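Local coordinates for protein blue-light-activated histidine kinase 2 (Erythrobacter litoralis HTCC2594, PDB 4R38) that senses blue light through the flavin-binding LOV domain described here, and as a histidine kinase transfers phosphate from ATP to a protein histidine, at residues M107-D112 with R118-I123; E46-Y51 with E99-H104. All blocks are in the same frame, centred on the assembly; numbering follows the deposited sequence.

Interaction 1 (M107-D112 with R118-I123); sequences MGPLED and RYFVGI. With RBF (riboflavin), chain E.
The ring of F120 lies flat on the G108-P109 peptide of the neighbouring strand. G108 C and P109 N sit over the ring centre. G108 CA adds a CH-pi contact, 3.9 Å from the ring centroid. The P109 ring runs beside the phenyl group, pointing the same way, and its CD is 3.9 Å from F120 CZ. The sulfur of M107 comes to the ring edge instead, a Met-aromatic contact with SD 4.1 Å from F120 CD1. With chi1 at 70°, M107 CG is tucked between its own N and C, and the rest of the side chain runs straight. This places SD over one face of the flavin, 3.4 Å from riboflavin C8. F120 O and G122 N border the C7M methyl. G108 and V121 form an antiparallel hydrogen-bonded pair, with G108 N to V121 O at 2.9 Å and V121 N to G108 O at 2.8 Å. Just past the strand end, L110 N bonds to Y119 O at 2.9 Å. That bond is nearly straight at the hydrogen (173°), but the donor stands above the carbonyl plane. L110 then splits its branches: CD2 meets Y119 CB, while CD1 reaches V121 CB at 4.0 Å. Two waters bridge the outer end. One accepts from Y119 N and can donate to E111 OE1; the other accepts from E111 N and can donate to Y119 O. The I81 side chain of helix 71-82 touches both M107 and F120. The arrangement is a beta hairpin of the PAS-fold sheet, walling the dimethylbenzene end of the flavin pocket.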
# COMPACT_ATOMS: atom_id res chain seq x y z
N MET A 107 -3.00 5.87 -4.20
CA MET A 107 -3.26 6.18 -2.82
C MET A 107 -3.23 7.66 -2.55
O MET A 107 -2.87 8.46 -3.40
CB MET A 107 -2.26 5.43 -1.93
CG MET A 107 -0.88 5.97 -2.04
SD MET A 107 0.31 5.25 -0.91
CE MET A 107 1.74 6.30 -1.14
N GLY A 108 -3.69 8.02 -1.36
CA GLY A 108 -3.75 9.39 -0.96
C GLY A 108 -4.45 9.54 0.38
O GLY A 108 -4.85 8.55 1.01
N PRO A 109 -4.59 10.78 0.83
CA PRO A 109 -5.25 11.06 2.11
C PRO A 109 -6.66 10.49 2.11
O PRO A 109 -7.41 10.65 1.12
CB PRO A 109 -5.31 12.59 2.14
CG PRO A 109 -4.21 13.03 1.25
CD PRO A 109 -4.15 12.01 0.16
N LEU A 110 -7.00 9.81 3.20
CA LEU A 110 -8.37 9.34 3.43
C LEU A 110 -9.35 10.50 3.57
O LEU A 110 -10.50 10.39 3.15
CB LEU A 110 -8.42 8.49 4.70
CG LEU A 110 -9.75 7.85 5.08
CD1 LEU A 110 -10.25 6.92 3.98
CD2 LEU A 110 -9.59 7.09 6.39
N GLU A 111 -8.89 11.59 4.17
CA GLU A 111 -9.76 12.68 4.60
C GLU A 111 -9.23 14.01 4.09
O GLU A 111 -8.34 14.60 4.69
CB GLU A 111 -9.83 12.73 6.13
CG GLU A 111 -10.55 11.56 6.76
CD GLU A 111 -10.52 11.61 8.27
OE1 GLU A 111 -9.46 11.97 8.82
OE2 GLU A 111 -11.56 11.31 8.92
N ASP A 112 -9.83 14.48 3.00
CA ASP A 112 -9.37 15.67 2.29
C ASP A 112 -9.12 16.89 3.19
O ASP A 112 -8.16 17.62 2.99
CB ASP A 112 -10.40 16.03 1.22
CG ASP A 112 -9.86 17.02 0.21
OD1 ASP A 112 -8.72 16.82 -0.26
OD2 ASP A 112 -10.58 17.99 -0.11
N ARG A 118 -3.86 12.22 8.98
CA ARG A 118 -3.48 11.06 9.75
C ARG A 118 -3.56 9.75 8.98
O ARG A 118 -2.79 8.85 9.21
CB ARG A 118 -4.39 10.98 10.98
CG ARG A 118 -4.22 9.72 11.77
CD ARG A 118 -4.88 9.86 13.14
NE ARG A 118 -4.30 8.83 13.96
CZ ARG A 118 -3.54 9.03 15.03
NH1 ARG A 118 -3.33 10.26 15.53
NH2 ARG A 118 -3.05 7.97 15.65
N TYR A 119 -4.54 9.63 8.09
CA TYR A 119 -4.79 8.37 7.42
C TYR A 119 -4.60 8.47 5.92
O TYR A 119 -4.96 9.47 5.29
CB TYR A 119 -6.23 7.92 7.69
CG TYR A 119 -6.56 7.72 9.16
CD1 TYR A 119 -6.19 6.54 9.82
CD2 TYR A 119 -7.20 8.71 9.88
CE1 TYR A 119 -6.52 6.36 11.18
CE2 TYR A 119 -7.52 8.53 11.21
CZ TYR A 119 -7.16 7.37 11.86
OH TYR A 119 -7.49 7.22 13.20
N PHE A 120 -4.09 7.39 5.36
CA PHE A 120 -3.91 7.27 3.92
C PHE A 120 -4.67 6.04 3.51
O PHE A 120 -4.66 5.04 4.22
CB PHE A 120 -2.43 7.13 3.56
CG PHE A 120 -1.85 8.31 2.82
CD1 PHE A 120 -1.29 8.14 1.57
CD2 PHE A 120 -1.86 9.57 3.39
CE1 PHE A 120 -0.77 9.23 0.89
CE2 PHE A 120 -1.34 10.66 2.70
CZ PHE A 120 -0.79 10.48 1.46
N VAL A 121 -5.33 6.11 2.36
CA VAL A 121 -6.00 4.97 1.78
C VAL A 121 -5.37 4.70 0.44
O VAL A 121 -4.94 5.63 -0.25
CB VAL A 121 -7.54 5.23 1.59
CG1 VAL A 121 -7.82 6.41 0.66
CG2 VAL A 121 -8.25 3.97 1.06
N GLY A 122 -5.30 3.41 0.09
CA GLY A 122 -4.72 2.97 -1.17
C GLY A 122 -5.52 1.81 -1.75
O GLY A 122 -6.07 0.99 -1.01
N ILE A 123 -5.63 1.77 -3.08
CA ILE A 123 -6.10 0.56 -3.74
C ILE A 123 -4.97 -0.00 -4.57
O ILE A 123 -4.08 0.73 -5.02
CB ILE A 123 -7.34 0.79 -4.63
CG1 ILE A 123 -7.03 1.80 -5.72
CG2 ILE A 123 -8.50 1.22 -3.76
CD1 ILE A 123 -8.15 1.94 -6.73
N1 RBF E . 3.82 -0.24 -1.31
C2 RBF E . 3.86 -1.39 -2.04
O2 RBF E . 4.93 -1.82 -2.43
N3 RBF E . 2.69 -2.04 -2.32
C4 RBF E . 1.50 -1.63 -1.82
O4 RBF E . 0.45 -2.25 -2.09
C4A RBF E . 1.44 -0.48 -1.00
N5 RBF E . 0.29 -0.03 -0.43
C5A RBF E . 0.29 1.07 0.34
C6 RBF E . -0.90 1.57 0.94
C7 RBF E . -0.90 2.70 1.76
C7M RBF E . -2.26 3.14 2.34
C8 RBF E . 0.30 3.37 1.98
C8M RBF E . 0.42 4.63 2.84
C9 RBF E . 1.45 2.92 1.41
C9A RBF E . 1.49 1.76 0.57
N10 RBF E . 2.69 1.32 0.04
C10 RBF E . 2.68 0.19 -0.77
C1' RBF E . 3.95 2.05 0.18
C2' RBF E . 4.87 1.65 1.33
O2' RBF E . 4.09 1.37 2.42
C3' RBF E . 5.82 2.80 1.63
O3' RBF E . 5.10 3.91 2.09
C4' RBF E . 6.61 3.22 0.40
O4' RBF E . 7.39 2.16 -0.10
C5' RBF E . 7.53 4.39 0.72
O5' RBF E . 8.42 4.05 1.76
O HOH W 1 -6.71 11.84 7.92
O HOH W 2 -6.38 12.00 5.45

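Interaction 2 (E46-Y51 with E99-H104); sequences EQMTGY and EGFWNH. With RBF (riboflavin), chain E.
In this PAS-fold LOV domain, the C-terminal end of helix 43-49 meets strand 100-109 beside the flavin pocket. M48 makes the contact. Its CG is anti to the backbone N (chi1 177°). A turn at chi3 (77°) swings the methyl off the line of the chain, which lets SD and CE meet different residues. SD lies 4.0 Å from F101 CE1. This is a Met-aromatic contact with an oblique approach, 5.1 Å from SD to the ring centroid. M48 CG also nears F101 CE1, at 4.2 Å, and the M48 chain runs roughly perpendicular to the F101 side chain. M48 CE comes within 4.1 Å of N103 ND2. The N103 amide extends to the ligand. N103 ND2 gives riboflavin O4 a weak hydrogen bond of 3.1 Å, bent to 122° at the hydrogen. The same nitrogen is hydrogen-bonded to N93 OD1, its stronger partner. G50, the first residue past the helix, has positive phi, and its N bonds to E46 O. T49 OG1 then accepts from Y51 N at 3.1 Å, forming an ST turn. R95 bonds to M48 O and makes a cation-pi contact with F101. No hydrogen bond joins the two segments; the M48 thioether meets the F101 ring and the N103 amide nitrogen by van der Waals contact. N93 OD1 probably fixes the N103 amide, and the amide's weak bond to O4 would polarise the flavin carbonyl only modestly.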
# COMPACT_ATOMS: atom_id res chain seq x y z
N GLU A 46 -5.94 -9.62 0.80
CA GLU A 46 -5.49 -10.95 1.20
C GLU A 46 -5.37 -11.88 -0.00
O GLU A 46 -4.39 -12.59 -0.14
CB GLU A 46 -6.45 -11.58 2.22
CG GLU A 46 -6.59 -10.85 3.54
CD GLU A 46 -7.43 -11.65 4.52
OE1 GLU A 46 -8.57 -12.03 4.16
OE2 GLU A 46 -6.95 -11.93 5.63
N GLN A 47 -6.37 -11.85 -0.89
CA GLN A 47 -6.37 -12.77 -2.02
C GLN A 47 -5.30 -12.43 -3.04
O GLN A 47 -4.68 -13.33 -3.60
CB GLN A 47 -7.74 -12.77 -2.71
CG GLN A 47 -8.85 -13.38 -1.87
CD GLN A 47 -10.22 -13.24 -2.53
OE1 GLN A 47 -10.37 -12.60 -3.57
NE2 GLN A 47 -11.24 -13.84 -1.91
N MET A 48 -5.08 -11.15 -3.29
CA MET A 48 -4.02 -10.72 -4.21
C MET A 48 -2.61 -11.00 -3.68
O MET A 48 -1.74 -11.47 -4.42
CB MET A 48 -4.14 -9.22 -4.49
CG MET A 48 -3.02 -8.67 -5.40
SD MET A 48 -3.10 -6.87 -5.57
CE MET A 48 -2.41 -6.40 -3.97
N THR A 49 -2.38 -10.72 -2.41
CA THR A 49 -1.03 -10.81 -1.86
C THR A 49 -0.69 -12.16 -1.24
O THR A 49 0.49 -12.48 -1.09
CB THR A 49 -0.77 -9.77 -0.77
OG1 THR A 49 -1.50 -10.11 0.41
CG2 THR A 49 -1.09 -8.37 -1.25
N GLY A 50 -1.70 -12.94 -0.85
CA GLY A 50 -1.45 -14.20 -0.17
C GLY A 50 -1.17 -14.08 1.32
O GLY A 50 -0.94 -15.09 1.98
N TYR A 51 -1.20 -12.85 1.85
CA TYR A 51 -1.03 -12.59 3.28
C TYR A 51 -2.36 -12.47 4.01
O TYR A 51 -3.28 -11.79 3.55
CB TYR A 51 -0.27 -11.28 3.49
CG TYR A 51 1.19 -11.34 3.11
CD1 TYR A 51 2.15 -11.77 4.02
CD2 TYR A 51 1.62 -10.95 1.84
CE1 TYR A 51 3.49 -11.81 3.68
CE2 TYR A 51 2.97 -10.99 1.50
CZ TYR A 51 3.88 -11.43 2.42
OH TYR A 51 5.21 -11.46 2.07
N GLU A 99 5.97 -15.07 -5.60
CA GLU A 99 5.69 -14.70 -6.98
C GLU A 99 5.71 -13.18 -7.15
O GLU A 99 5.05 -12.44 -6.41
CB GLU A 99 4.34 -15.26 -7.43
CG GLU A 99 3.96 -14.87 -8.86
CD GLU A 99 2.70 -15.58 -9.36
OE1 GLU A 99 1.70 -15.62 -8.62
OE2 GLU A 99 2.73 -16.12 -10.49
N GLY A 100 6.48 -12.71 -8.12
CA GLY A 100 6.51 -11.29 -8.39
C GLY A 100 5.30 -10.90 -9.19
O GLY A 100 4.76 -11.72 -9.95
N PHE A 101 4.86 -9.65 -9.01
CA PHE A 101 3.79 -9.09 -9.83
C PHE A 101 3.85 -7.58 -9.86
O PHE A 101 4.39 -6.97 -8.95
CB PHE A 101 2.43 -9.56 -9.33
CG PHE A 101 2.01 -8.95 -7.99
CD1 PHE A 101 1.09 -7.92 -7.95
CD2 PHE A 101 2.54 -9.43 -6.80
CE1 PHE A 101 0.69 -7.35 -6.73
CE2 PHE A 101 2.15 -8.87 -5.59
CZ PHE A 101 1.22 -7.84 -5.55
N TRP A 102 3.28 -6.98 -10.90
CA TRP A 102 3.17 -5.53 -10.99
C TRP A 102 1.90 -5.05 -10.26
O TRP A 102 0.80 -5.55 -10.48
CB TRP A 102 3.20 -5.07 -12.45
CG TRP A 102 4.56 -5.22 -13.09
CD1 TRP A 102 4.94 -6.17 -14.00
CD2 TRP A 102 5.72 -4.41 -12.85
NE1 TRP A 102 6.26 -6.00 -14.35
CE2 TRP A 102 6.76 -4.92 -13.66
CE3 TRP A 102 5.98 -3.30 -12.04
CZ2 TRP A 102 8.04 -4.36 -13.67
CZ3 TRP A 102 7.25 -2.74 -12.05
CH2 TRP A 102 8.26 -3.27 -12.87
N ASN A 103 2.09 -4.11 -9.35
CA ASN A 103 1.01 -3.59 -8.54
C ASN A 103 0.82 -2.14 -8.92
O ASN A 103 1.73 -1.33 -8.75
CB ASN A 103 1.41 -3.72 -7.06
CG ASN A 103 0.31 -3.25 -6.10
OD1 ASN A 103 -0.69 -2.59 -6.47
ND2 ASN A 103 0.49 -3.60 -4.85
N HIS A 104 -0.34 -1.84 -9.50
CA HIS A 104 -0.69 -0.46 -9.81
C HIS A 104 -1.38 0.08 -8.58
O HIS A 104 -2.52 -0.25 -8.29
CB HIS A 104 -1.62 -0.40 -11.02
CG HIS A 104 -1.88 0.99 -11.52
ND1 HIS A 104 -1.71 1.35 -12.83
CD2 HIS A 104 -2.32 2.09 -10.87
CE1 HIS A 104 -2.01 2.63 -12.97
NE2 HIS A 104 -2.39 3.10 -11.80
N1 RBF E . 3.82 -0.24 -1.31
C2 RBF E . 3.86 -1.39 -2.04
O2 RBF E . 4.93 -1.82 -2.43
N3 RBF E . 2.69 -2.04 -2.32
C4 RBF E . 1.50 -1.63 -1.82
O4 RBF E . 0.45 -2.25 -2.09
C4A RBF E . 1.44 -0.48 -1.00
N5 RBF E . 0.29 -0.03 -0.43
C5A RBF E . 0.29 1.07 0.34
C6 RBF E . -0.90 1.57 0.94
C7 RBF E . -0.90 2.70 1.76
C7M RBF E . -2.26 3.14 2.34
C8 RBF E . 0.30 3.37 1.98
C8M RBF E . 0.42 4.63 2.84
C9 RBF E . 1.45 2.92 1.41
C9A RBF E . 1.49 1.76 0.57
N10 RBF E . 2.69 1.32 0.04
C10 RBF E . 2.68 0.19 -0.77
C1' RBF E . 3.95 2.05 0.18
C2' RBF E . 4.87 1.65 1.33
O2' RBF E . 4.09 1.37 2.42
C3' RBF E . 5.82 2.80 1.63
O3' RBF E . 5.10 3.91 2.09
C4' RBF E . 6.61 3.22 0.40
O4' RBF E . 7.39 2.16 -0.10
C5' RBF E . 7.53 4.39 0.72
O5' RBF E . 8.42 4.05 1.76

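Interactions 1 and 2 both use strand 100-109 and both touch riboflavin, but at different ends of its ring system. Interaction 1 borders the dimethylbenzene end, where the methyls sit. Interaction 2 reaches the O4 carbonyl of the pyrimidine end. Their centres are about 20 Å apart, on opposite sides of the chain's centre. Residues 100-104 and 107-109 are successive parts of that strand. Strand 119-128, which supplies residues 119-123 of interaction 1, also sends Q124 to M48 and N103 of interaction 2. The cofactor-attachment cysteine C61, not bonded to flavin here, has its side chain about 8 Å from that of M107 and about 7 Å from that of N103.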